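Local coordinates for sensor protein (Geobacter sulfurreducens, PDB 3H7M), which forms the periplasmic-binding-protein-like sensor domain of a transmembrane histidine kinase that probably uses ATP to phosphorylate a protein histidine, at residues P23-D28 against G35-L40; M48-E53 against L205-E210; H98-R103 against P183-I188. All blocks are in the same frame, centred on the assembly; numbering follows the deposited sequence.

In the fold
Contacts 1, 2 and 3 open in that order along the chain, and contact 3 is nested inside the long loop that contact 2 closes. Helix 36-48 begins in contact 1 and leads through a short turn into strand 52-57, which contact 2 reaches; the centres of contacts 1 and 2 lie about 17 Å apart. Strand 181-198, used by contact 3, runs on to helix 202-218 of contact 2, yet the centres of contacts 2 and 3 are about 35 Å apart, on opposite sides of the chain's centre. Both reach the same mixed eight-stranded sheet. This spread is consistent with the two-lobed fold of solute-binding proteins, in which long strands pass between the lobes.

Contact 1. Residues P23-D28 against G35-L40; sequences PYEFID and GYNVEL
At the edge of the Tyr24 ring, in its plane, lies Tyr36 CD1, 3.9 Å from Tyr24 CD1. The Asn37 amide is turned only 18° from the plane of that ring and reaches its root, with Asn37 OD1 3.5 Å from Tyr24 CB. Across the hairpin, Phe26 brings the ring atom CE2 to 3.8 Å from Gly35 CA. The nitrogen end of the amide makes the polar bond: Asn37 ND2 gives Glu25 OE1 a nearly straight bond of 2.8 Å; the oxygen lies in the plane of the Asn37 amide, while the nitrogen stands above the plane of the Glu25 carboxylate. Beyond CG the extended Glu25 chain carries the carboxylate out to this nitrogen. Glu25 OE1 also accepts from Gln75 and Glu25 OE2 from the Asp18 amide, so the buried carboxylate is gripped at both oxygens; Asn37 ND2 is shared with the hydroxyl of Tyr193.

Two backbone bonds tie the helix start to the residues just before strand 25-27, Tyr36 N to Pro23 O at 2.9 Å and Asn37 N to Tyr24 O at 2.7 Å. Gly35 is the N-cap; a beta carbon there would fall 2.6 Å from Tyr24 O, a clash. Tyr24 and Glu25 form a classic beta bulge against strand 20-21. Tyr24 also packs on helix 166-175, while Tyr36 reaches strand 87-103, where its hydroxyl bonds His93 O, and helix 220-227.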
loop_
_atom_site.group_PDB
_atom_site.type_symbol
_atom_site.label_atom_id
_atom_site.label_comp_id
_atom_site.label_asym_id
_atom_site.label_seq_id
_atom_site.Cartn_x
_atom_site.Cartn_y
_atom_site.Cartn_z
ATOM N N PRO A 23 3.501 0.795 7.473
ATOM C CA PRO A 23 3.599 -0.435 8.252
ATOM C C PRO A 23 2.895 -1.636 7.624
ATOM O O PRO A 23 2.759 -2.663 8.283
ATOM C CB PRO A 23 2.933 -0.031 9.546
ATOM C CG PRO A 23 1.784 0.751 9.040
ATOM C CD PRO A 23 2.431 1.649 8.007
ATOM N N TYR A 24 2.444 -1.518 6.374
ATOM C CA TYR A 24 1.746 -2.624 5.730
ATOM C C TYR A 24 2.661 -3.762 5.362
ATOM O O TYR A 24 2.376 -4.916 5.681
ATOM C CB TYR A 24 0.992 -2.147 4.493
ATOM C CG TYR A 24 -0.069 -1.125 4.836
ATOM C CD1 TYR A 24 -1.050 -1.410 5.766
ATOM C CD2 TYR A 24 -0.044 0.150 4.283
ATOM C CE1 TYR A 24 -1.987 -0.448 6.149
ATOM C CE2 TYR A 24 -0.972 1.117 4.664
ATOM C CZ TYR A 24 -1.935 0.812 5.592
ATOM O OH TYR A 24 -2.862 1.771 5.949
ATOM N N GLU A 25 3.753 -3.440 4.683
ATOM C CA GLU A 25 4.721 -4.449 4.291
ATOM C C GLU A 25 6.083 -3.830 4.042
ATOM O O GLU A 25 6.182 -2.738 3.471
ATOM C CB GLU A 25 4.255 -5.201 3.037
ATOM C CG GLU A 25 3.910 -4.326 1.841
ATOM C CD GLU A 25 3.224 -5.110 0.744
ATOM O OE1 GLU A 25 2.568 -6.112 1.081
ATOM O OE2 GLU A 25 3.314 -4.722 -0.447
ATOM N N PHE A 26 7.131 -4.532 4.469
ATOM C CA PHE A 26 8.481 -4.045 4.281
ATOM C C PHE A 26 9.523 -5.022 4.790
ATOM O O PHE A 26 9.275 -5.799 5.717
ATOM C CB PHE A 26 8.663 -2.706 5.009
ATOM C CG PHE A 26 8.472 -2.794 6.497
ATOM C CD1 PHE A 26 9.559 -2.969 7.343
ATOM C CD2 PHE A 26 7.191 -2.726 7.057
ATOM C CE1 PHE A 26 9.386 -3.078 8.749
ATOM C CE2 PHE A 26 6.990 -2.833 8.458
ATOM C CZ PHE A 26 8.091 -3.010 9.301
ATOM N N ILE A 27 10.693 -4.974 4.162
ATOM C CA ILE A 27 11.815 -5.798 4.578
ATOM C C ILE A 27 12.402 -4.984 5.718
ATOM O O ILE A 27 12.693 -3.803 5.531
ATOM C CB ILE A 27 12.861 -5.929 3.455
ATOM C CG1 ILE A 27 12.308 -6.810 2.333
ATOM C CG2 ILE A 27 14.146 -6.489 4.016
ATOM C CD1 ILE A 27 13.264 -7.019 1.180
ATOM N N ASP A 28 12.552 -5.587 6.895
ATOM C CA ASP A 28 13.081 -4.857 8.040
ATOM C C ASP A 28 14.612 -4.821 8.111
ATOM O O ASP A 28 15.311 -5.438 7.298
ATOM C CB ASP A 28 12.504 -5.408 9.358
ATOM C CG ASP A 28 12.944 -6.850 9.667
ATOM O OD1 ASP A 28 13.844 -7.387 8.984
ATOM O OD2 ASP A 28 12.390 -7.441 10.625
ATOM N N GLY A 35 5.518 -6.486 8.786
ATOM C CA GLY A 35 4.364 -5.629 8.626
ATOM C C GLY A 35 3.016 -6.285 8.755
ATOM O O GLY A 35 2.912 -7.520 8.804
ATOM N N TYR A 36 1.993 -5.432 8.821
ATOM C CA TYR A 36 0.598 -5.826 8.924
ATOM C C TYR A 36 0.249 -6.890 7.858
ATOM O O TYR A 36 -0.261 -7.948 8.191
ATOM C CB TYR A 36 -0.277 -4.574 8.745
ATOM C CG TYR A 36 -1.768 -4.805 8.626
ATOM C CD1 TYR A 36 -2.434 -4.609 7.405
ATOM C CD2 TYR A 36 -2.528 -5.176 9.742
ATOM C CE1 TYR A 36 -3.849 -4.768 7.310
ATOM C CE2 TYR A 36 -3.922 -5.339 9.659
ATOM C CZ TYR A 36 -4.578 -5.127 8.441
ATOM O OH TYR A 36 -5.964 -5.220 8.375
ATOM N N ASN A 37 0.553 -6.610 6.594
ATOM C CA ASN A 37 0.255 -7.533 5.505
ATOM C C ASN A 37 0.876 -8.897 5.751
ATOM O O ASN A 37 0.213 -9.935 5.631
ATOM C CB ASN A 37 0.757 -6.979 4.155
ATOM C CG ASN A 37 0.055 -5.660 3.736
ATOM O OD1 ASN A 37 -0.847 -5.163 4.403
ATOM N ND2 ASN A 37 0.480 -5.110 2.615
ATOM N N VAL A 38 2.149 -8.878 6.111
ATOM C CA VAL A 38 2.936 -10.084 6.373
ATOM C C VAL A 38 2.319 -10.933 7.481
ATOM O O VAL A 38 2.112 -12.134 7.344
ATOM C CB VAL A 38 4.389 -9.657 6.723
ATOM C CG1 VAL A 38 5.219 -10.827 7.229
ATOM C CG2 VAL A 38 5.041 -9.092 5.465
ATOM N N GLU A 39 2.007 -10.292 8.577
ATOM C CA GLU A 39 1.408 -10.970 9.693
ATOM C C GLU A 39 0.051 -11.559 9.265
ATOM O O GLU A 39 -0.317 -12.682 9.632
ATOM C CB GLU A 39 1.224 -9.957 10.804
ATOM C CG GLU A 39 1.385 -10.523 12.176
ATOM C CD GLU A 39 1.798 -9.469 13.174
ATOM O OE1 GLU A 39 2.763 -8.727 12.856
ATOM O OE2 GLU A 39 1.167 -9.405 14.263
ATOM N N LEU A 40 -0.692 -10.780 8.488
ATOM C CA LEU A 40 -1.995 -11.207 8.001
ATOM C C LEU A 40 -1.826 -12.441 7.100
ATOM O O LEU A 40 -2.492 -13.460 7.265
ATOM C CB LEU A 40 -2.628 -10.060 7.225
ATOM C CG LEU A 40 -4.095 -9.773 7.534
ATOM C CD1 LEU A 40 -4.327 -9.774 9.044
ATOM C CD2 LEU A 40 -4.475 -8.427 6.936
#

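Contact 2. Residues M48-E53 against L205-E210; sequences MGMTVE and LARFSE
This is side-chain packing with no hydrogen bond across it, joining the turn between helix 36-48 and strand 52-57 to helix 202-218 at a partly buried edge of the domain. Met50 lies at its heart, wedged between Arg207 and Phe208. Its CG sits over one face of the Arg207 guanidinium, offset toward the rim and 3.6 Å from Arg207 NH2, the two chains sliding past each other in opposite directions. Arg207 bends at CD (chi2 92°), and its NH2 bonds the carbonyl of Arg9, which would help hold the guanidinium flat against Met50 CG.

Beyond CG, Met50 turns at its last torsion (chi3 -85°), which lays CE over one face of the Phe208 ring, 4.3 Å from the centroid. Met50 SD approaches the same ring obliquely, 3.9 Å from Phe208 CZ. Phe208 is stacked in turn on Tyr195, and both Phe208 and Met50 touch Ile44 of helix 36-48. Met48 packs separately and nearer the surface: its CG and CE each come 3.7 Å from Arg207 O, and Met48 CE lies 3.9 Å from Glu210 CD, the two side chains crossing at about a right angle. Gly49, with positive phi, closes the preceding helix in a Schellman motif, a common helix C-terminus, and the pairing of Met50 with Phe208 is a Met-aromatic contact.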
loop_
_atom_site.group_PDB
_atom_site.type_symbol
_atom_site.label_atom_id
_atom_site.label_comp_id
_atom_site.label_asym_id
_atom_site.label_seq_id
_atom_site.Cartn_x
_atom_site.Cartn_y
_atom_site.Cartn_z
ATOM N N MET A 48 -5.289 -21.828 6.527
ATOM C CA MET A 48 -5.608 -22.499 5.267
ATOM C C MET A 48 -4.635 -23.630 4.937
ATOM O O MET A 48 -4.744 -24.268 3.886
ATOM C CB MET A 48 -5.599 -21.496 4.105
ATOM C CG MET A 48 -6.552 -20.338 4.268
ATOM S SD MET A 48 -8.187 -20.880 4.730
ATOM C CE MET A 48 -8.627 -21.820 3.222
ATOM N N GLY A 49 -3.686 -23.865 5.833
ATOM C CA GLY A 49 -2.711 -24.912 5.599
ATOM C C GLY A 49 -1.826 -24.661 4.388
ATOM O O GLY A 49 -1.458 -25.596 3.692
ATOM N N MET A 50 -1.489 -23.402 4.127
ATOM C CA MET A 50 -0.629 -23.047 2.996
ATOM C C MET A 50 0.820 -22.873 3.404
ATOM O O MET A 50 1.155 -22.694 4.578
ATOM C CB MET A 50 -1.023 -21.708 2.376
ATOM C CG MET A 50 -2.346 -21.617 1.686
ATOM S SD MET A 50 -2.512 -19.928 1.032
ATOM C CE MET A 50 -3.144 -19.132 2.441
ATOM N N THR A 51 1.679 -22.905 2.402
ATOM C CA THR A 51 3.089 -22.670 2.610
ATOM C C THR A 51 3.351 -21.469 1.722
ATOM O O THR A 51 3.012 -21.474 0.532
ATOM C CB THR A 51 3.930 -23.858 2.166
ATOM O OG1 THR A 51 4.077 -24.756 3.273
ATOM C CG2 THR A 51 5.304 -23.397 1.695
ATOM N N VAL A 52 3.942 -20.434 2.298
ATOM C CA VAL A 52 4.198 -19.215 1.545
ATOM C C VAL A 52 5.650 -18.760 1.567
ATOM O O VAL A 52 6.370 -18.986 2.534
ATOM C CB VAL A 52 3.343 -18.055 2.100
ATOM C CG1 VAL A 52 1.873 -18.376 1.984
ATOM C CG2 VAL A 52 3.702 -17.807 3.562
ATOM N N GLU A 53 6.068 -18.110 0.487
ATOM C CA GLU A 53 7.413 -17.564 0.381
ATOM C C GLU A 53 7.173 -16.096 0.097
ATOM O O GLU A 53 6.400 -15.769 -0.799
ATOM C CB GLU A 53 8.168 -18.172 -0.797
ATOM C CG GLU A 53 9.584 -17.657 -0.940
ATOM C CD GLU A 53 10.227 -18.011 -2.281
ATOM O OE1 GLU A 53 10.136 -19.184 -2.709
ATOM O OE2 GLU A 53 10.837 -17.110 -2.897
ATOM N N LEU A 205 -7.751 -17.179 -5.277
ATOM C CA LEU A 205 -8.588 -16.105 -4.808
ATOM C C LEU A 205 -9.439 -16.531 -3.617
ATOM O O LEU A 205 -9.472 -15.856 -2.591
ATOM C CB LEU A 205 -9.521 -15.617 -5.915
ATOM C CG LEU A 205 -10.410 -14.457 -5.439
ATOM C CD1 LEU A 205 -9.705 -13.140 -5.701
ATOM C CD2 LEU A 205 -11.743 -14.480 -6.150
ATOM N N ALA A 206 -10.132 -17.650 -3.759
ATOM C CA ALA A 206 -11.030 -18.145 -2.714
ATOM C C ALA A 206 -10.281 -18.657 -1.499
ATOM O O ALA A 206 -10.783 -18.638 -0.368
ATOM C CB ALA A 206 -11.924 -19.257 -3.281
ATOM N N ARG A 207 -9.076 -19.124 -1.751
ATOM C CA ARG A 207 -8.244 -19.643 -0.693
ATOM C C ARG A 207 -7.977 -18.472 0.270
ATOM O O ARG A 207 -8.162 -18.584 1.488
ATOM C CB ARG A 207 -6.955 -20.164 -1.320
ATOM C CG ARG A 207 -6.194 -21.168 -0.497
ATOM C CD ARG A 207 -6.574 -22.611 -0.803
ATOM N NE ARG A 207 -5.561 -23.506 -0.242
ATOM C CZ ARG A 207 -4.350 -23.697 -0.772
ATOM N NH1 ARG A 207 -3.995 -23.068 -1.891
ATOM N NH2 ARG A 207 -3.478 -24.501 -0.168
ATOM N N PHE A 208 -7.586 -17.330 -0.288
ATOM C CA PHE A 208 -7.305 -16.153 0.530
ATOM C C PHE A 208 -8.527 -15.496 1.132
ATOM O O PHE A 208 -8.511 -15.110 2.306
ATOM C CB PHE A 208 -6.491 -15.139 -0.277
ATOM C CG PHE A 208 -5.020 -15.454 -0.301
ATOM C CD1 PHE A 208 -4.196 -15.067 0.754
ATOM C CD2 PHE A 208 -4.480 -16.239 -1.306
ATOM C CE1 PHE A 208 -2.853 -15.470 0.805
ATOM C CE2 PHE A 208 -3.140 -16.650 -1.263
ATOM C CZ PHE A 208 -2.329 -16.265 -0.208
ATOM N N SER A 209 -9.603 -15.404 0.359
ATOM C CA SER A 209 -10.810 -14.760 0.853
ATOM C C SER A 209 -11.335 -15.502 2.063
ATOM O O SER A 209 -11.770 -14.901 3.045
ATOM C CB SER A 209 -11.882 -14.735 -0.236
ATOM O OG SER A 209 -11.332 -14.303 -1.465
ATOM N N GLU A 210 -11.285 -16.820 1.973
ATOM C CA GLU A 210 -11.753 -17.684 3.041
ATOM C C GLU A 210 -10.885 -17.492 4.296
ATOM O O GLU A 210 -11.400 -17.388 5.418
ATOM C CB GLU A 210 -11.698 -19.137 2.551
ATOM C CG GLU A 210 -12.611 -20.100 3.287
ATOM C CD GLU A 210 -12.517 -21.528 2.747
ATOM O OE1 GLU A 210 -12.366 -21.698 1.514
ATOM O OE2 GLU A 210 -12.605 -22.478 3.555
#

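Contact 3. Residues H98-R103 against P183-I188; sequences HAIFAR and PVARSI
Ile100 O is gripped by two backbone amides, Val184 N at 2.6 Å, nearly along the C=O axis, and Ala185 N at 3.2 Å. Ile100 N answers with a 2.6 Å bond to Ala185 O. Val184 and Ala185 thus both face Ile100, a classic beta bulge in the antiparallel pairing of strands 87-103 and 181-198, two long neighbours in the central mixed sheet. A second register shift separates this pair from His98 and Ile188, where His98 N bonds Ile188 O at 3.0 Å and the return bond is weak. His98 ND1 bonds Ala189 O.

The Ile100 side chain fills the face it shares with Ala185 and Ile188. Its CD1 lies 3.3 Å from Ala185 CB and its CG1 4.0 Å from Ile188 CD1. Val184 CG1, set between backbone N and carbonyl carbon (chi1 58°), lies alongside Ile100 CG2 at 3.6 Å. An alanine in place of Ile100 would probably open a gap beside Val184, Ala185 and Ile188, the CG2, CG1 and CD1 contacts being lost while CB still meets Ala185 CB. On the other face, Phe101 CE1 meets Pro183 CB at 3.6 Å, while the ring also touches helix 166-175 at Met170 and Ile173.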
loop_
_atom_site.group_PDB
_atom_site.type_symbol
_atom_site.label_atom_id
_atom_site.label_comp_id
_atom_site.label_asym_id
_atom_site.label_seq_id
_atom_site.Cartn_x
_atom_site.Cartn_y
_atom_site.Cartn_z
ATOM N N HIS A 98 -5.627 8.822 2.067
ATOM C CA HIS A 98 -4.455 9.567 1.630
ATOM C C HIS A 98 -4.432 10.888 2.357
ATOM O O HIS A 98 -5.348 11.239 3.100
ATOM C CB HIS A 98 -4.469 9.856 0.143
ATOM C CG HIS A 98 -4.088 8.692 -0.702
ATOM N ND1 HIS A 98 -4.961 7.668 -0.989
ATOM C CD2 HIS A 98 -2.925 8.389 -1.323
ATOM C CE1 HIS A 98 -4.350 6.780 -1.757
ATOM N NE2 HIS A 98 -3.114 7.194 -1.974
ATOM N N ALA A 99 -3.372 11.635 2.139
ATOM C CA ALA A 99 -3.283 12.914 2.794
ATOM C C ALA A 99 -2.305 13.784 2.059
ATOM O O ALA A 99 -1.469 13.295 1.295
ATOM C CB ALA A 99 -2.843 12.727 4.223
ATOM N N ILE A 100 -2.464 15.085 2.239
ATOM C CA ILE A 100 -1.534 16.018 1.649
ATOM C C ILE A 100 -0.604 16.424 2.796
ATOM O O ILE A 100 -1.037 16.808 3.890
ATOM C CB ILE A 100 -2.229 17.258 1.089
ATOM C CG1 ILE A 100 -3.078 16.875 -0.127
ATOM C CG2 ILE A 100 -1.176 18.297 0.705
ATOM C CD1 ILE A 100 -3.983 18.011 -0.599
ATOM N N PHE A 101 0.676 16.307 2.514
ATOM C CA PHE A 101 1.747 16.616 3.445
ATOM C C PHE A 101 2.478 17.883 2.975
ATOM O O PHE A 101 2.614 18.125 1.764
ATOM C CB PHE A 101 2.739 15.437 3.474
ATOM C CG PHE A 101 2.200 14.208 4.156
ATOM C CD1 PHE A 101 2.312 14.058 5.539
ATOM C CD2 PHE A 101 1.568 13.205 3.422
ATOM C CE1 PHE A 101 1.807 12.937 6.178
ATOM C CE2 PHE A 101 1.061 12.079 4.061
ATOM C CZ PHE A 101 1.182 11.948 5.442
ATOM N N ALA A 102 2.963 18.660 3.938
ATOM C CA ALA A 102 3.699 19.890 3.657
ATOM C C ALA A 102 4.650 20.212 4.805
ATOM O O ALA A 102 4.465 19.714 5.916
ATOM C CB ALA A 102 2.721 21.047 3.485
ATOM N N ARG A 103 5.647 21.061 4.544
ATOM C CA ARG A 103 6.561 21.488 5.599
ATOM C C ARG A 103 5.711 22.424 6.437
ATOM O O ARG A 103 4.814 23.068 5.897
ATOM C CB ARG A 103 7.775 22.206 5.020
ATOM C CG ARG A 103 8.626 21.310 4.134
ATOM C CD ARG A 103 9.875 22.018 3.623
ATOM N NE ARG A 103 9.523 23.197 2.846
ATOM C CZ ARG A 103 9.166 23.182 1.565
ATOM N NH1 ARG A 103 9.119 22.040 0.882
ATOM N NH2 ARG A 103 8.847 24.322 0.971
ATOM N N PRO A 183 0.785 16.624 8.086
ATOM C CA PRO A 183 -0.243 16.242 7.114
ATOM C C PRO A 183 -1.256 17.363 7.185
ATOM O O PRO A 183 -1.845 17.569 8.243
ATOM C CB PRO A 183 -0.803 14.950 7.694
ATOM C CG PRO A 183 -0.663 15.156 9.199
ATOM C CD PRO A 183 0.697 15.825 9.324
ATOM N N VAL A 184 -1.445 18.107 6.097
ATOM C CA VAL A 184 -2.413 19.211 6.128
ATOM C C VAL A 184 -3.805 18.805 5.653
ATOM O O VAL A 184 -4.802 19.068 6.328
ATOM C CB VAL A 184 -1.941 20.423 5.293
ATOM C CG1 VAL A 184 -1.707 20.026 3.861
ATOM C CG2 VAL A 184 -2.995 21.521 5.359
ATOM N N ALA A 185 -3.875 18.173 4.488
ATOM C CA ALA A 185 -5.154 17.727 3.951
ATOM C C ALA A 185 -5.265 16.248 4.261
ATOM O O ALA A 185 -4.559 15.421 3.679
ATOM C CB ALA A 185 -5.213 17.960 2.449
ATOM N N ARG A 186 -6.162 15.919 5.176
ATOM C CA ARG A 186 -6.338 14.545 5.593
ATOM C C ARG A 186 -7.540 13.836 4.986
ATOM O O ARG A 186 -8.234 14.374 4.119
ATOM C CB ARG A 186 -6.409 14.507 7.122
ATOM C CG ARG A 186 -5.179 15.137 7.792
ATOM C CD ARG A 186 -5.559 16.203 8.797
ATOM N NE ARG A 186 -6.257 15.636 9.944
ATOM C CZ ARG A 186 -5.742 14.706 10.743
ATOM N NH1 ARG A 186 -4.523 14.239 10.513
ATOM N NH2 ARG A 186 -6.440 14.246 11.774
ATOM N N SER A 187 -7.749 12.607 5.446
ATOM C CA SER A 187 -8.847 11.740 5.023
ATOM C C SER A 187 -9.420 11.928 3.613
ATOM O O SER A 187 -10.627 11.751 3.398
ATOM C CB SER A 187 -9.984 11.819 6.049
ATOM O OG SER A 187 -9.571 11.310 7.310
ATOM N N ILE A 188 -8.574 12.282 2.651
ATOM C CA ILE A 188 -9.074 12.431 1.301
ATOM C C ILE A 188 -8.694 11.202 0.476
ATOM O O ILE A 188 -7.621 10.634 0.649
ATOM C CB ILE A 188 -8.535 13.718 0.615
ATOM C CG1 ILE A 188 -7.035 13.610 0.352
ATOM C CG2 ILE A 188 -8.827 14.931 1.483
ATOM C CD1 ILE A 188 -6.483 14.780 -0.449
#